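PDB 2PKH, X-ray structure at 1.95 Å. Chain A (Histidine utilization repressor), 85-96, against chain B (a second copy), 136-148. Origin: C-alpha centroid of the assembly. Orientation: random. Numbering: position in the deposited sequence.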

# COMPACT_ATOMS: atom_id res chain seq x y z
N PRO A 85 20.61 -0.46 4.17
CA PRO A 85 19.30 0.11 4.49
C PRO A 85 18.36 -0.14 3.31
O PRO A 85 18.66 0.29 2.19
CB PRO A 85 19.59 1.61 4.66
CG PRO A 85 20.88 1.85 3.92
CD PRO A 85 21.66 0.58 4.02
N LEU A 86 17.28 -0.89 3.52
CA LEU A 86 16.41 -1.18 2.39
C LEU A 86 15.24 -0.20 2.52
O LEU A 86 14.47 -0.29 3.45
CB LEU A 86 15.98 -2.65 2.36
CG LEU A 86 17.10 -3.70 2.35
CD1 LEU A 86 16.43 -5.09 2.27
CD2 LEU A 86 18.04 -3.49 1.15
N THR A 87 15.14 0.74 1.59
CA THR A 87 14.31 1.93 1.74
C THR A 87 13.01 1.95 0.94
O THR A 87 12.14 2.77 1.22
CB THR A 87 15.14 3.17 1.39
OG1 THR A 87 15.63 3.02 0.05
CG2 THR A 87 16.33 3.28 2.35
N GLU A 88 12.84 1.01 -0.00
CA GLU A 88 11.74 1.02 -0.97
C GLU A 88 11.60 -0.37 -1.63
O GLU A 88 12.58 -1.05 -1.87
CB GLU A 88 12.00 2.08 -2.04
CG GLU A 88 11.10 2.08 -3.26
CD GLU A 88 11.37 3.33 -4.15
OE1 GLU A 88 12.48 3.89 -4.08
OE2 GLU A 88 10.46 3.78 -4.87
N GLY A 89 10.38 -0.80 -1.80
CA GLY A 89 10.09 -2.10 -2.39
C GLY A 89 8.92 -2.01 -3.33
O GLY A 89 8.05 -1.11 -3.22
N GLU A 90 8.91 -2.92 -4.31
CA GLU A 90 7.91 -2.98 -5.35
C GLU A 90 7.39 -4.39 -5.33
O GLU A 90 8.16 -5.35 -5.01
CB GLU A 90 8.56 -2.71 -6.68
CG GLU A 90 7.71 -2.95 -7.88
CD GLU A 90 8.51 -2.69 -9.15
OE1 GLU A 90 8.89 -3.67 -9.80
OE2 GLU A 90 8.77 -1.49 -9.44
N HIS A 91 6.09 -4.56 -5.61
CA HIS A 91 5.48 -5.93 -5.60
C HIS A 91 4.62 -6.00 -6.82
O HIS A 91 3.90 -5.03 -7.11
CB HIS A 91 4.58 -6.09 -4.35
CG HIS A 91 5.27 -5.72 -3.07
ND1 HIS A 91 5.55 -4.41 -2.70
CD2 HIS A 91 5.76 -6.49 -2.06
CE1 HIS A 91 6.17 -4.39 -1.54
NE2 HIS A 91 6.32 -5.65 -1.13
N VAL A 92 4.66 -7.09 -7.57
CA VAL A 92 3.77 -7.29 -8.69
C VAL A 92 3.19 -8.67 -8.42
O VAL A 92 3.99 -9.60 -8.16
CB VAL A 92 4.53 -7.34 -10.07
CG1 VAL A 92 3.55 -7.72 -11.18
CG2 VAL A 92 5.22 -5.96 -10.41
N VAL A 93 1.87 -8.79 -8.43
CA VAL A 93 1.19 -10.06 -8.15
C VAL A 93 0.49 -10.47 -9.45
O VAL A 93 -0.41 -9.76 -9.93
CB VAL A 93 0.21 -9.96 -6.89
CG1 VAL A 93 -0.50 -11.35 -6.62
CG2 VAL A 93 0.90 -9.46 -5.63
N GLU A 94 0.87 -11.62 -10.04
CA GLU A 94 0.27 -12.15 -11.24
C GLU A 94 -0.09 -13.62 -11.04
O GLU A 94 0.56 -14.33 -10.28
CB GLU A 94 1.23 -12.16 -12.45
CG GLU A 94 1.25 -10.88 -13.14
CD GLU A 94 2.26 -10.73 -14.23
OE1 GLU A 94 2.21 -11.43 -15.24
OE2 GLU A 94 3.04 -9.80 -14.13
N ALA A 95 -1.10 -14.05 -11.77
CA ALA A 95 -1.42 -15.48 -11.88
C ALA A 95 -0.79 -15.98 -13.19
O ALA A 95 -1.09 -15.45 -14.28
CB ALA A 95 -2.91 -15.68 -11.95
N ILE A 96 0.12 -16.94 -13.06
CA ILE A 96 0.94 -17.46 -14.18
C ILE A 96 0.96 -18.98 -14.19
O ILE A 96 0.52 -19.63 -13.25
CB ILE A 96 2.41 -17.07 -14.02
CG1 ILE A 96 3.02 -17.74 -12.76
CG2 ILE A 96 2.56 -15.53 -13.97
CD1 ILE A 96 4.56 -17.41 -12.67
N PRO B 136 -8.53 -12.64 -16.12
CA PRO B 136 -7.47 -13.41 -16.81
C PRO B 136 -6.04 -12.96 -16.42
O PRO B 136 -5.73 -11.79 -16.38
CB PRO B 136 -7.76 -13.15 -18.30
CG PRO B 136 -9.22 -12.58 -18.35
CD PRO B 136 -9.33 -11.82 -17.07
N GLY B 137 -5.21 -13.91 -16.08
CA GLY B 137 -3.90 -13.60 -15.54
C GLY B 137 -3.06 -12.85 -16.56
O GLY B 137 -2.17 -12.07 -16.18
N SER B 138 -3.39 -13.02 -17.84
CA SER B 138 -2.64 -12.26 -18.88
C SER B 138 -3.13 -10.83 -19.03
O SER B 138 -2.52 -10.06 -19.78
CB SER B 138 -2.76 -12.96 -20.25
OG SER B 138 -4.11 -13.25 -20.65
N ARG B 139 -4.25 -10.48 -18.36
CA ARG B 139 -4.96 -9.23 -18.61
C ARG B 139 -5.05 -8.28 -17.41
O ARG B 139 -5.48 -7.13 -17.57
CB ARG B 139 -6.36 -9.50 -19.24
CG ARG B 139 -6.16 -10.28 -20.58
CD ARG B 139 -7.52 -10.33 -21.35
NE ARG B 139 -7.57 -11.53 -22.21
CZ ARG B 139 -8.69 -12.15 -22.57
NH1 ARG B 139 -9.89 -11.72 -22.14
NH2 ARG B 139 -8.62 -13.22 -23.38
N HIS B 140 -4.67 -8.75 -16.22
CA HIS B 140 -4.61 -7.90 -15.06
C HIS B 140 -3.59 -8.40 -14.03
O HIS B 140 -3.52 -9.61 -13.77
CB HIS B 140 -5.99 -7.83 -14.40
CG HIS B 140 -6.07 -6.88 -13.24
ND1 HIS B 140 -5.84 -5.53 -13.36
CD2 HIS B 140 -6.45 -7.09 -11.96
CE1 HIS B 140 -5.98 -4.96 -12.18
NE2 HIS B 140 -6.36 -5.88 -11.32
N ARG B 141 -2.91 -7.49 -13.37
CA ARG B 141 -2.12 -7.86 -12.18
C ARG B 141 -2.13 -6.73 -11.19
O ARG B 141 -2.50 -5.65 -11.56
CB ARG B 141 -0.67 -8.13 -12.60
CG ARG B 141 -0.04 -7.00 -13.31
CD ARG B 141 1.28 -7.52 -13.98
NE ARG B 141 2.17 -6.45 -14.39
CZ ARG B 141 3.38 -6.62 -14.93
NH1 ARG B 141 3.90 -7.84 -15.20
NH2 ARG B 141 4.11 -5.54 -15.22
N LEU B 142 -1.69 -6.99 -9.95
CA LEU B 142 -1.67 -6.00 -8.90
C LEU B 142 -0.26 -5.47 -8.87
O LEU B 142 0.68 -6.26 -8.91
CB LEU B 142 -2.01 -6.67 -7.57
CG LEU B 142 -3.33 -7.45 -7.53
CD1 LEU B 142 -3.57 -8.06 -6.14
CD2 LEU B 142 -4.49 -6.51 -7.94
N GLU B 143 -0.07 -4.15 -8.80
CA GLU B 143 1.30 -3.61 -8.75
C GLU B 143 1.32 -2.56 -7.63
O GLU B 143 0.33 -1.83 -7.47
CB GLU B 143 1.71 -2.96 -10.09
CG GLU B 143 1.59 -3.92 -11.35
CD GLU B 143 1.90 -3.27 -12.72
OE1 GLU B 143 2.67 -2.30 -12.76
OE2 GLU B 143 1.41 -3.75 -13.77
N GLY B 144 2.41 -2.52 -6.87
CA GLY B 144 2.68 -1.37 -5.99
C GLY B 144 4.15 -1.18 -5.70
O GLY B 144 4.91 -2.15 -5.71
N ARG B 145 4.52 0.06 -5.41
CA ARG B 145 5.86 0.41 -5.01
C ARG B 145 5.69 1.46 -3.90
O ARG B 145 4.81 2.35 -4.01
CB ARG B 145 6.64 0.97 -6.22
CG ARG B 145 8.07 1.41 -5.87
CD ARG B 145 8.78 1.73 -7.17
NE ARG B 145 10.01 2.48 -6.98
CZ ARG B 145 10.92 2.66 -7.96
NH1 ARG B 145 10.73 2.11 -9.17
NH2 ARG B 145 12.02 3.37 -7.73
N PHE B 146 6.46 1.35 -2.84
CA PHE B 146 6.15 2.03 -1.58
C PHE B 146 7.44 2.15 -0.84
O PHE B 146 8.31 1.24 -0.90
CB PHE B 146 5.15 1.25 -0.67
CG PHE B 146 3.78 1.01 -1.26
CD1 PHE B 146 2.76 1.99 -1.17
CD2 PHE B 146 3.45 -0.22 -1.83
CE1 PHE B 146 1.47 1.75 -1.72
CE2 PHE B 146 2.14 -0.45 -2.36
CZ PHE B 146 1.16 0.53 -2.28
N THR B 147 7.63 3.28 -0.15
CA THR B 147 8.78 3.38 0.69
C THR B 147 8.52 2.50 1.95
O THR B 147 7.36 2.18 2.27
CB THR B 147 9.07 4.84 0.97
OG1 THR B 147 7.85 5.46 1.30
CG2 THR B 147 9.60 5.48 -0.35
N LYS B 148 9.60 2.04 2.59
CA LYS B 148 9.44 1.12 3.73
C LYS B 148 9.53 1.91 5.03
O LYS B 148 10.14 3.00 5.07
CB LYS B 148 10.49 0.01 3.72
CG LYS B 148 10.26 -0.99 2.62
CD LYS B 148 11.51 -1.80 2.49
CE LYS B 148 11.40 -2.71 1.34
NZ LYS B 148 10.14 -3.54 1.43
O HOH W 1 8.20 0.87 -10.42
O HOH W 2 0.45 -12.75 -16.75
O HOH W 3 -2.35 -11.83 -13.39

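The contact is an antiparallel β-ladder between two copies of the histidine utilization repressor, zipped by backbone hydrogen bonds and edged on one face by charged side chains, with 941 Å² buried between the stretches. The strands run at 173° to each other, and three hydrogen-bonded pairs set the register. Gly89(A) N donates to Phe146(B) O and Phe146(B) N to Gly89(A) O, both at 3.0 Å; His91(A) N reaches Gly144(B) O at 2.7 Å, answered by Gly144(B) N to His91(A) O at 2.9 Å; Val93(A) N meets Leu142(B) O at 2.8 Å, and Leu142(B) N returns to Val93(A) O at 3.1 Å. Beyond the Gly89(A)-Phe146(B) pair, at the other end from Val93(A), Lys148(B) N donates to Thr87(A) O at 3.0 Å. The carbonyls also receive CA-H...O contacts, such as Glu90(A) CA to Gly144(B) O at 3.1 Å.

Alternation sorts the side chains. One face carries Glu88(A), Glu90(A) and Val92(A) with Glu143(B), Arg145(B) and Thr147(B). Here Arg145(B), extended with every chi near t, lies diagonally to Glu88(A): its NE donates to Glu88(A) OE2 at 2.5 Å in a salt bridge, while a weak bond from Arg145(B) NH2 to the same OE2 spans 3.3 Å. Its direct cross-strand partner, Glu90(A), is instead linked by water 1, which donates to Glu90(A) OE2 at 2.6 Å and accepts from Arg145(B) NH1 at 3.1 Å.

The other face carries His91(A), Val93(A), Leu142(B) and Phe146(B), with Gly89(A) and Gly144(B) among them. Val93(A) and Leu142(B) pack CB to CB at 4.0 Å, an apolar pair directly across a hydrogen-bonded rung; Val93(A) is buried, as are Val92(A) on the first face and both glycines. Glycine suits its two sites here: a CB on Gly89(A) would lie 2.8 Å from Lys148(B) NZ, and one on Gly144(B) would lie 2.5 Å from Phe146(B) CE2. Lys148(B) CE lies 3.8 Å from Gly89(A) N, and Lys148(B) CD lies 3.5 Å from Leu86(A) O.

At the far end, Arg141(B) combines charge and packing. Val92(A) CG1 lies over one face of its guanidinium, its NE is held by Glu143(B) OE2 at 2.9 Å within its own chain, and its NH1 forms a salt bridge to Glu94(A) OE2, modelled at a very short 2.4 Å with that oxygen's position less sure. Past this point water takes over: water 3 accepts from Ala95(A) N at 3.0 Å and donates to Gly137(B) O at 2.8 Å and His140(B) O at 2.5 Å. Gly137(B) fits closely, since a CB there would sit 2.3 Å from Ala95(A) O.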